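Local atomic coordinates of proline dehydrogenase (Deinococcus radiodurans, PDB entry 4H6Q), a protein that oxidises L-proline to delta-1-pyrroline-5-carboxylate with FAD as cofactor and a quinone as electron acceptor, the first step in breaking proline down to glutamate. Residues E76-V81 / S102-G107; I82-A87 / P95-K100; H220-N225 / K241-A246. All blocks are in the same frame, centred on the assembly; numbering follows the deposited sequence.

Interaction 1. Residues E76-V81 / S102-G107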
loop_
_atom_site.group_PDB
_atom_site.type_symbol
_atom_site.label_atom_id
_atom_site.label_comp_id
_atom_site.label_asym_id
_atom_site.label_seq_id
_atom_site.Cartn_x
_atom_site.Cartn_y
_atom_site.Cartn_z
ATOM N N GLU A 76 -12.839 -7.336 14.368
ATOM C CA GLU A 76 -12.437 -6.175 15.182
ATOM C C GLU A 76 -11.436 -5.293 14.450
ATOM O O GLU A 76 -11.503 -4.044 14.505
ATOM C CB GLU A 76 -11.857 -6.652 16.535
ATOM C CG GLU A 76 -11.431 -5.510 17.462
ATOM C CD GLU A 76 -10.794 -6.010 18.738
ATOM O OE1 GLU A 76 -10.815 -7.225 19.021
ATOM O OE2 GLU A 76 -10.245 -5.185 19.498
ATOM N N PHE A 77 -10.481 -5.908 13.755
ATOM C CA PHE A 77 -9.449 -5.162 13.028
ATOM C C PHE A 77 -10.166 -4.338 11.940
ATOM O O PHE A 77 -9.913 -3.133 11.804
ATOM C CB PHE A 77 -8.421 -6.113 12.398
ATOM C CG PHE A 77 -7.248 -5.402 11.822
ATOM C CD1 PHE A 77 -6.030 -5.358 12.503
ATOM C CD2 PHE A 77 -7.350 -4.762 10.567
ATOM C CE1 PHE A 77 -4.917 -4.684 11.963
ATOM C CE2 PHE A 77 -6.249 -4.078 10.032
ATOM C CZ PHE A 77 -5.026 -4.062 10.727
ATOM N N ALA A 78 -11.064 -4.976 11.174
ATOM C CA ALA A 78 -11.843 -4.224 10.174
ATOM C C ALA A 78 -12.628 -3.055 10.792
ATOM O O ALA A 78 -12.694 -1.945 10.202
ATOM C CB ALA A 78 -12.753 -5.159 9.447
ATOM N N ASP A 79 -13.195 -3.287 11.991
ATOM C CA ASP A 79 -13.916 -2.214 12.659
ATOM C C ASP A 79 -12.982 -1.057 13.028
ATOM O O ASP A 79 -13.375 0.121 12.935
ATOM C CB ASP A 79 -14.625 -2.757 13.900
ATOM C CG ASP A 79 -15.762 -3.702 13.575
ATOM O OD1 ASP A 79 -16.323 -3.594 12.469
ATOM O OD2 ASP A 79 -16.132 -4.475 14.479
ATOM N N ASP A 80 -11.750 -1.360 13.418
ATOM C CA ASP A 80 -10.754 -0.348 13.674
ATOM C C ASP A 80 -10.309 0.415 12.443
ATOM O O ASP A 80 -10.060 1.625 12.514
ATOM C CB ASP A 80 -9.568 -0.964 14.401
ATOM C CG ASP A 80 -9.890 -1.387 15.822
ATOM O OD1 ASP A 80 -10.861 -0.876 16.404
ATOM O OD2 ASP A 80 -9.110 -2.195 16.378
ATOM N N VAL A 81 -10.296 -0.244 11.294
ATOM C CA VAL A 81 -10.053 0.462 10.022
ATOM C C VAL A 81 -11.217 1.412 9.695
ATOM O O VAL A 81 -10.980 2.552 9.260
ATOM C CB VAL A 81 -9.806 -0.526 8.858
ATOM C CG1 VAL A 81 -9.659 0.214 7.538
ATOM C CG2 VAL A 81 -8.550 -1.389 9.132
ATOM N N SER A 102 -5.160 -10.379 4.871
ATOM C CA SER A 102 -4.913 -11.317 5.968
ATOM C C SER A 102 -5.191 -10.706 7.347
ATOM O O SER A 102 -5.298 -11.445 8.337
ATOM C CB SER A 102 -3.464 -11.802 5.943
ATOM O OG SER A 102 -2.606 -10.812 6.487
ATOM N N SER A 103 -5.336 -9.383 7.448
ATOM C CA SER A 103 -5.721 -8.764 8.716
ATOM C C SER A 103 -7.209 -8.787 8.945
ATOM O O SER A 103 -7.656 -8.599 10.089
ATOM C CB SER A 103 -5.239 -7.331 8.850
ATOM O OG SER A 103 -5.912 -6.456 7.956
ATOM N N VAL A 104 -8.003 -9.082 7.894
ATOM C CA VAL A 104 -9.453 -8.991 8.041
ATOM C C VAL A 104 -10.177 -10.275 7.641
ATOM O O VAL A 104 -11.394 -10.291 7.448
ATOM C CB VAL A 104 -10.015 -7.750 7.312
ATOM C CG1 VAL A 104 -9.521 -6.496 8.004
ATOM C CG2 VAL A 104 -9.686 -7.738 5.812
ATOM N N GLY A 105 -9.413 -11.377 7.559
ATOM C CA GLY A 105 -10.027 -12.689 7.476
ATOM C C GLY A 105 -9.959 -13.449 6.177
ATOM O O GLY A 105 -10.631 -14.468 6.047
ATOM N N GLN A 106 -9.165 -12.977 5.212
ATOM C CA GLN A 106 -9.012 -13.689 3.961
ATOM C C GLN A 106 -8.648 -15.145 4.145
ATOM O O GLN A 106 -7.682 -15.453 4.811
ATOM C CB GLN A 106 -7.936 -12.990 3.127
ATOM C CG GLN A 106 -7.796 -13.574 1.705
ATOM C CD GLN A 106 -6.667 -12.934 0.970
ATOM O OE1 GLN A 106 -5.492 -13.053 1.372
ATOM N NE2 GLN A 106 -6.978 -12.214 -0.099
ATOM N N GLY A 107 -9.436 -16.029 3.545
ATOM C CA GLY A 107 -9.178 -17.452 3.641
ATOM C C GLY A 107 -10.039 -18.109 4.689
ATOM O O GLY A 107 -10.031 -19.357 4.752
#
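Phe77, on helix 71-90 of the beta8-alpha8 barrel of proline dehydrogenase, turns one face of its ring to Ser103 in the loop that follows strand 96-99. The CB of Ser103 stands 3.7 Å from the centroid of the Phe77 ring and only 14° off its normal, a CH-pi contact made almost squarely over the middle of the ring. With CG of Phe77 anti to the backbone N (chi1 -172°), the ring projects from the helix toward the loop, and CB of Phe77 lies 3.5 Å from the carbonyl O of Ser103. That carbonyl is buried here without a polar partner.

The hydroxyl of Ser103 sits between its own backbone N and carbonyl carbon (chi1 69°). From there OG hydrogen-bonds back to the carbonyl O of Lys100, a residue that binds the substrate, while lying 3.2 Å from CE2 of Phe77. The serine thus gives its polar end to the turn behind it and its methylene to the ring. Were the ring of Phe77 cut back to an alanine, the methylene of Ser103 would probably lose its aromatic cover and a gap would open between helix and loop.

Val104 completes the join through a single methyl group. Phe77 also touches Leu63 of strand 58-63, and Ala78 packs on Ile123 of helix 115-129. Where the backbones come closest, with Ala78 CA and Val104 CA 5.7 Å apart, the CG1 methyl of Val104 meets two partners at once, lying 3.8 Å from both Phe77 CD2 and Ala78 CB.

Interaction 2. Residues I82-A87 / P95-K100. With TFB (tetrahydrofuran-2-carboxylic acid), chain D.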
loop_
_atom_site.group_PDB
_atom_site.type_symbol
_atom_site.label_atom_id
_atom_site.label_comp_id
_atom_site.label_asym_id
_atom_site.label_seq_id
_atom_site.Cartn_x
_atom_site.Cartn_y
_atom_site.Cartn_z
ATOM N N ILE A 82 -12.456 0.973 9.963
ATOM C CA ILE A 82 -13.604 1.871 9.793
ATOM C C ILE A 82 -13.497 3.065 10.732
ATOM O O ILE A 82 -13.799 4.202 10.321
ATOM C CB ILE A 82 -14.913 1.093 9.889
ATOM C CG1 ILE A 82 -15.025 0.217 8.637
ATOM C CG2 ILE A 82 -16.145 2.012 10.021
ATOM C CD1 ILE A 82 -16.054 -0.946 8.668
ATOM N N LYS A 83 -13.074 2.868 11.995
ATOM C CA LYS A 83 -12.895 4.000 12.921
ATOM C C LYS A 83 -11.857 4.968 12.360
ATOM O O LYS A 83 -11.997 6.201 12.456
ATOM C CB LYS A 83 -12.441 3.515 14.307
ATOM C CG LYS A 83 -13.523 2.810 15.072
ATOM C CD LYS A 83 -12.987 2.352 16.428
ATOM C CE LYS A 83 -13.987 1.435 17.149
ATOM N NZ LYS A 83 -15.009 0.880 16.184
ATOM N N LEU A 84 -10.804 4.452 11.750
ATOM C CA LEU A 84 -9.793 5.300 11.116
ATOM C C LEU A 84 -10.393 6.125 9.993
ATOM O O LEU A 84 -10.129 7.323 9.873
ATOM C CB LEU A 84 -8.688 4.389 10.588
ATOM C CG LEU A 84 -7.678 5.050 9.653
ATOM C CD1 LEU A 84 -6.829 6.076 10.395
ATOM C CD2 LEU A 84 -6.835 3.959 8.967
ATOM N N ILE A 85 -11.158 5.482 9.116
ATOM C CA ILE A 85 -11.785 6.200 7.994
ATOM C C ILE A 85 -12.714 7.301 8.515
ATOM O O ILE A 85 -12.732 8.427 7.977
ATOM C CB ILE A 85 -12.557 5.198 7.089
ATOM C CG1 ILE A 85 -11.574 4.280 6.368
ATOM C CG2 ILE A 85 -13.480 5.900 6.121
ATOM C CD1 ILE A 85 -12.245 3.007 5.800
ATOM N N GLU A 86 -13.515 7.013 9.541
ATOM C CA GLU A 86 -14.373 8.053 10.139
ATOM C C GLU A 86 -13.559 9.212 10.670
ATOM O O GLU A 86 -13.909 10.385 10.463
ATOM C CB GLU A 86 -15.257 7.476 11.266
ATOM C CG GLU A 86 -16.270 6.412 10.817
ATOM C CD GLU A 86 -17.487 6.933 10.124
ATOM O OE1 GLU A 86 -17.525 8.130 9.737
ATOM O OE2 GLU A 86 -18.443 6.134 9.975
ATOM N N ALA A 87 -12.458 8.921 11.355
ATOM C CA ALA A 87 -11.636 9.969 11.942
ATOM C C ALA A 87 -10.943 10.800 10.872
ATOM O O ALA A 87 -10.850 12.039 11.000
ATOM C CB ALA A 87 -10.600 9.352 12.930
ATOM N N PRO A 95 -10.408 9.854 2.785
ATOM C CA PRO A 95 -9.836 8.560 3.182
ATOM C C PRO A 95 -9.139 7.857 2.020
ATOM O O PRO A 95 -9.665 7.700 0.863
ATOM C CB PRO A 95 -11.059 7.784 3.704
ATOM C CG PRO A 95 -12.127 8.792 3.919
ATOM C CD PRO A 95 -11.862 9.900 2.960
ATOM N N TYR A 96 -7.874 7.589 2.231
ATOM C CA TYR A 96 -7.100 6.731 1.327
ATOM C C TYR A 96 -6.369 5.788 2.272
ATOM O O TYR A 96 -5.528 6.245 3.044
ATOM C CB TYR A 96 -6.132 7.570 0.498
ATOM C CG TYR A 96 -5.425 6.827 -0.604
ATOM C CD1 TYR A 96 -5.625 7.217 -1.934
ATOM C CD2 TYR A 96 -4.560 5.739 -0.339
ATOM C CE1 TYR A 96 -4.931 6.592 -2.998
ATOM C CE2 TYR A 96 -3.913 5.058 -1.406
ATOM C CZ TYR A 96 -4.084 5.509 -2.707
ATOM O OH TYR A 96 -3.378 4.878 -3.723
ATOM N N VAL A 97 -6.741 4.508 2.246
ATOM C CA VAL A 97 -6.286 3.541 3.245
ATOM C C VAL A 97 -5.850 2.267 2.516
ATOM O O VAL A 97 -6.552 1.796 1.594
ATOM C CB VAL A 97 -7.425 3.227 4.282
ATOM C CG1 VAL A 97 -7.040 2.121 5.219
ATOM C CG2 VAL A 97 -7.835 4.486 5.039
ATOM N N SER A 98 -4.745 1.678 2.998
ATOM C CA SER A 98 -4.274 0.376 2.533
ATOM C C SER A 98 -4.535 -0.654 3.573
ATOM O O SER A 98 -4.218 -0.436 4.752
ATOM C CB SER A 98 -2.777 0.441 2.180
ATOM O OG SER A 98 -2.537 1.302 1.044
ATOM N N ILE A 99 -5.109 -1.770 3.135
ATOM C CA ILE A 99 -5.359 -2.913 4.022
ATOM C C ILE A 99 -4.673 -4.144 3.478
ATOM O O ILE A 99 -4.540 -4.344 2.259
ATOM C CB ILE A 99 -6.872 -3.188 4.237
ATOM C CG1 ILE A 99 -7.584 -3.610 2.942
ATOM C CG2 ILE A 99 -7.543 -1.933 4.865
ATOM C CD1 ILE A 99 -9.066 -3.993 3.146
ATOM N N LYS A 100 -4.259 -5.017 4.410
ATOM C CA LYS A 100 -3.817 -6.383 4.099
ATOM C C LYS A 100 -4.995 -7.304 4.335
ATOM O O LYS A 100 -5.567 -7.329 5.438
ATOM C CB LYS A 100 -2.663 -6.781 5.051
ATOM C CG LYS A 100 -1.347 -6.138 4.590
ATOM C CD LYS A 100 -0.245 -6.370 5.601
ATOM C CE LYS A 100 1.097 -5.856 5.074
ATOM N NZ LYS A 100 1.128 -4.411 4.725
HETATM O OA TFB D . 3.415 -3.589 2.258
HETATM C CA TFB D . 4.769 -3.441 2.667
HETATM C C TFB D . 4.971 -3.992 4.063
HETATM O OB TFB D . 6.145 -4.184 4.475
HETATM C CB TFB D . 5.063 -2.000 2.655
HETATM C CG TFB D . 3.751 -1.379 2.792
HETATM C CD TFB D . 2.730 -2.341 2.322
HETATM O OXT TFB D . 3.982 -4.270 4.836
#
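Ile85 and Val97 bring helix 71-90 against strand 96-99, and Pro95, just ahead of the strand, extends the same apolar patch. Ile85 uses both of its branches. Its CG1 methylene lies 4.0 Å from CG2 of Val97, whereas its CG2 methyl, anti to the backbone N, reaches the proline ring and stands 3.9 Å from CG of Pro95. The two side chains of that second pair meet at about a right angle, and the methyl is equally near CB of Pro95.

Val97 is held by two helix residues. Its CG2 methyl touches Ile85 and also meets Leu84, whose CD2 arrives tip to tip at 4.1 Å from Val97 CG2. All four side chains are buried and the contact is wholly apolar; Ile85 packs further on Ile123 of helix 115-129, and Val97 on Ile134 of strand 133-136.

At the far end of the strand segment the chemistry changes. Lys100 bends at its last torsion (chi4 58°) and its NZ donates a hydrogen bond of 2.9 Å to OXT of the bound tetrahydrofuran-2-carboxylic acid, with a weak one to the ring oxygen OA. Asp137 forms a salt bridge with the same NZ, and Arg293 and Arg294 also bind the ligand. A helix packed outside a parallel strand whose C-terminal end delivers a ligand-binding residue is the hallmark of a TIM-barrel active site.

Interaction 3. Residues H220-N225 / K241-A246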
loop_
_atom_site.group_PDB
_atom_site.type_symbol
_atom_site.label_atom_id
_atom_site.label_comp_id
_atom_site.label_asym_id
_atom_site.label_seq_id
_atom_site.Cartn_x
_atom_site.Cartn_y
_atom_site.Cartn_z
ATOM N N HIS A 220 1.484 -0.340 -17.676
ATOM C CA HIS A 220 0.288 0.183 -17.040
ATOM C C HIS A 220 -0.008 1.614 -17.542
ATOM O O HIS A 220 -1.169 1.950 -17.846
ATOM C CB HIS A 220 0.371 0.165 -15.501
ATOM C CG HIS A 220 -0.954 -0.115 -14.860
ATOM N ND1 HIS A 220 -1.711 -1.231 -15.203
ATOM C CD2 HIS A 220 -1.641 0.531 -13.878
ATOM C CE1 HIS A 220 -2.803 -1.250 -14.438
ATOM N NE2 HIS A 220 -2.773 -0.204 -13.624
ATOM N N LEU A 221 1.047 2.426 -17.653
ATOM C CA LEU A 221 0.886 3.785 -18.164
ATOM C C LEU A 221 0.442 3.790 -19.624
ATOM O O LEU A 221 -0.414 4.599 -20.040
ATOM C CB LEU A 221 2.185 4.560 -18.026
ATOM C CG LEU A 221 2.580 4.905 -16.582
ATOM C CD1 LEU A 221 3.995 5.477 -16.588
ATOM C CD2 LEU A 221 1.583 5.919 -15.955
ATOM N N LYS A 222 0.997 2.897 -20.441
ATOM C CA LYS A 222 0.618 2.882 -21.856
ATOM C C LYS A 222 -0.841 2.456 -21.991
ATOM O O LYS A 222 -1.532 2.863 -22.961
ATOM C CB LYS A 222 1.520 1.924 -22.667
ATOM C CG LYS A 222 2.916 2.465 -22.955
ATOM C CD LYS A 222 3.736 1.405 -23.724
ATOM C CE LYS A 222 5.210 1.725 -23.680
ATOM N NZ LYS A 222 6.012 0.904 -24.614
ATOM N N ALA A 223 -1.295 1.610 -21.055
ATOM C CA ALA A 223 -2.679 1.131 -21.059
ATOM C C ALA A 223 -3.643 2.216 -20.588
ATOM O O ALA A 223 -4.865 2.046 -20.659
ATOM C CB ALA A 223 -2.814 -0.146 -20.186
ATOM N N GLY A 224 -3.098 3.328 -20.087
ATOM C CA GLY A 224 -3.964 4.422 -19.661
ATOM C C GLY A 224 -4.548 4.229 -18.269
ATOM O O GLY A 224 -5.533 4.906 -17.885
ATOM N N ASN A 225 -3.940 3.347 -17.469
ATOM C CA ASN A 225 -4.467 3.100 -16.126
ATOM C C ASN A 225 -3.697 3.873 -15.074
ATOM O O ASN A 225 -2.491 4.124 -15.256
ATOM C CB ASN A 225 -4.330 1.597 -15.836
ATOM C CG ASN A 225 -5.094 0.758 -16.810
ATOM O OD1 ASN A 225 -6.203 1.112 -17.194
ATOM N ND2 ASN A 225 -4.495 -0.358 -17.237
ATOM N N LYS A 241 10.340 9.387 -14.798
ATOM C CA LYS A 241 10.189 10.783 -15.209
ATOM C C LYS A 241 10.467 10.906 -16.699
ATOM O O LYS A 241 9.741 11.610 -17.444
ATOM C CB LYS A 241 11.143 11.728 -14.463
ATOM C CG LYS A 241 10.947 11.814 -12.970
ATOM C CD LYS A 241 11.786 12.945 -12.422
ATOM C CE LYS A 241 11.819 12.884 -10.944
ATOM N NZ LYS A 241 12.640 13.941 -10.277
ATOM N N ARG A 242 11.518 10.242 -17.162
ATOM C CA ARG A 242 11.886 10.274 -18.561
ATOM C C ARG A 242 10.786 9.658 -19.438
ATOM O O ARG A 242 10.395 10.242 -20.459
ATOM C CB ARG A 242 13.160 9.443 -18.674
ATOM C CG ARG A 242 13.747 9.313 -20.069
ATOM C CD ARG A 242 13.076 8.265 -20.969
ATOM N NE ARG A 242 13.046 6.923 -20.360
ATOM C CZ ARG A 242 12.405 5.885 -20.886
ATOM N NH1 ARG A 242 11.728 6.049 -22.014
ATOM N NH2 ARG A 242 12.386 4.709 -20.267
ATOM N N PHE A 243 10.269 8.500 -19.041
ATOM C CA PHE A 243 9.230 7.801 -19.804
ATOM C C PHE A 243 7.980 8.660 -19.925
ATOM O O PHE A 243 7.415 8.810 -21.029
ATOM C CB PHE A 243 8.908 6.493 -19.113
ATOM C CG PHE A 243 7.860 5.667 -19.826
ATOM C CD1 PHE A 243 8.231 4.688 -20.745
ATOM C CD2 PHE A 243 6.495 5.886 -19.567
ATOM C CE1 PHE A 243 7.282 3.915 -21.409
ATOM C CE2 PHE A 243 5.525 5.096 -20.216
ATOM C CZ PHE A 243 5.931 4.103 -21.148
ATOM N N VAL A 244 7.565 9.254 -18.817
ATOM C CA VAL A 244 6.362 10.097 -18.835
ATOM C C VAL A 244 6.532 11.290 -19.768
ATOM O O VAL A 244 5.613 11.628 -20.544
ATOM C CB VAL A 244 6.050 10.535 -17.374
ATOM C CG1 VAL A 244 5.147 11.716 -17.265
ATOM C CG2 VAL A 244 5.479 9.311 -16.592
ATOM N N LEU A 245 7.715 11.901 -19.746
ATOM C CA LEU A 245 7.984 13.019 -20.647
ATOM C C LEU A 245 7.938 12.568 -22.110
ATOM O O LEU A 245 7.249 13.184 -22.957
ATOM C CB LEU A 245 9.358 13.609 -20.295
ATOM C CG LEU A 245 9.863 14.756 -21.198
ATOM C CD1 LEU A 245 8.878 15.958 -21.271
ATOM C CD2 LEU A 245 11.224 15.198 -20.712
ATOM N N ALA A 246 8.610 11.465 -22.427
ATOM C CA ALA A 246 8.679 11.008 -23.819
ATOM C C ALA A 246 7.316 10.601 -24.365
ATOM O O ALA A 246 7.080 10.702 -25.571
ATOM C CB ALA A 246 9.612 9.831 -23.938
#
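Leu221 packs its CD1 methyl on the ring of Phe243 at a slant, 3.9 Å from CD2 of the phenylalanine, and its CB comes near CE2 of the same ring. The two side chains run past each other in opposite directions, each extending from its own helix toward the other. The CD1 methyl of Leu221 also meets Val244, at 4.1 Å from that residue's CG2, and so touches two successive residues of helix 234-246.

Lys222 approaches the ring from another side. Its aliphatic chain, extended beyond CG, crosses the direction of Phe243 at about a right angle and meets the ring at its edge: CG of Lys222 lies in the ring plane, 3.9 Å from CZ of Phe243, and CE approaches CZ to 3.5 Å. Phe243 itself is thrown out from its helix by a chi1 of -179°, with CG anti to the backbone N, which carries the far end of the ring in between Leu221 and Lys222. The rings of Phe218 and His247 stack with Phe243 as well, placing it within a small aromatic group.

The contact joins helices 206-222 and 234-246, two outer helices of the barrel linked through strand 227-230, against which Leu221 also packs at Thr227. The first helix closes in a Schellman motif: Gly224 has positive phi, and the backbone N atoms of Gly224 and Asn225 bond back to the carbonyl O atoms of Leu221 and His220, respectively.

Across the interface the joining is by carbon alone. Leu221, Val244 and Phe243 are buried, while at the margin Lys222 lends its methylenes to the phenylalanine edge; the ammonium group of this exposed residue probably stays in solvent while its methylenes pack.

Interactions 1 and 2 draw on the same element, helix 71-90, and touch directly: Val81 CG1 lies 4.0 Å from both Val97 CG1 and Ile99 CG2. Both are buried; interaction 2 reaches the substrate pocket through Lys100, while in interaction 1 the side chain of Ser103 lies about 11 Å from the bound ligand. Interaction 1 ties the helix to a loop and mixes an aromatic face with a serine, whereas interaction 2 sets it on a barrel strand with aliphatic groups alone. Interaction 3, across the chain's centre from interaction 1, joins two outer helices, is largely buried, and is the only one in which a touching residue, the lysine at its margin, is exposed.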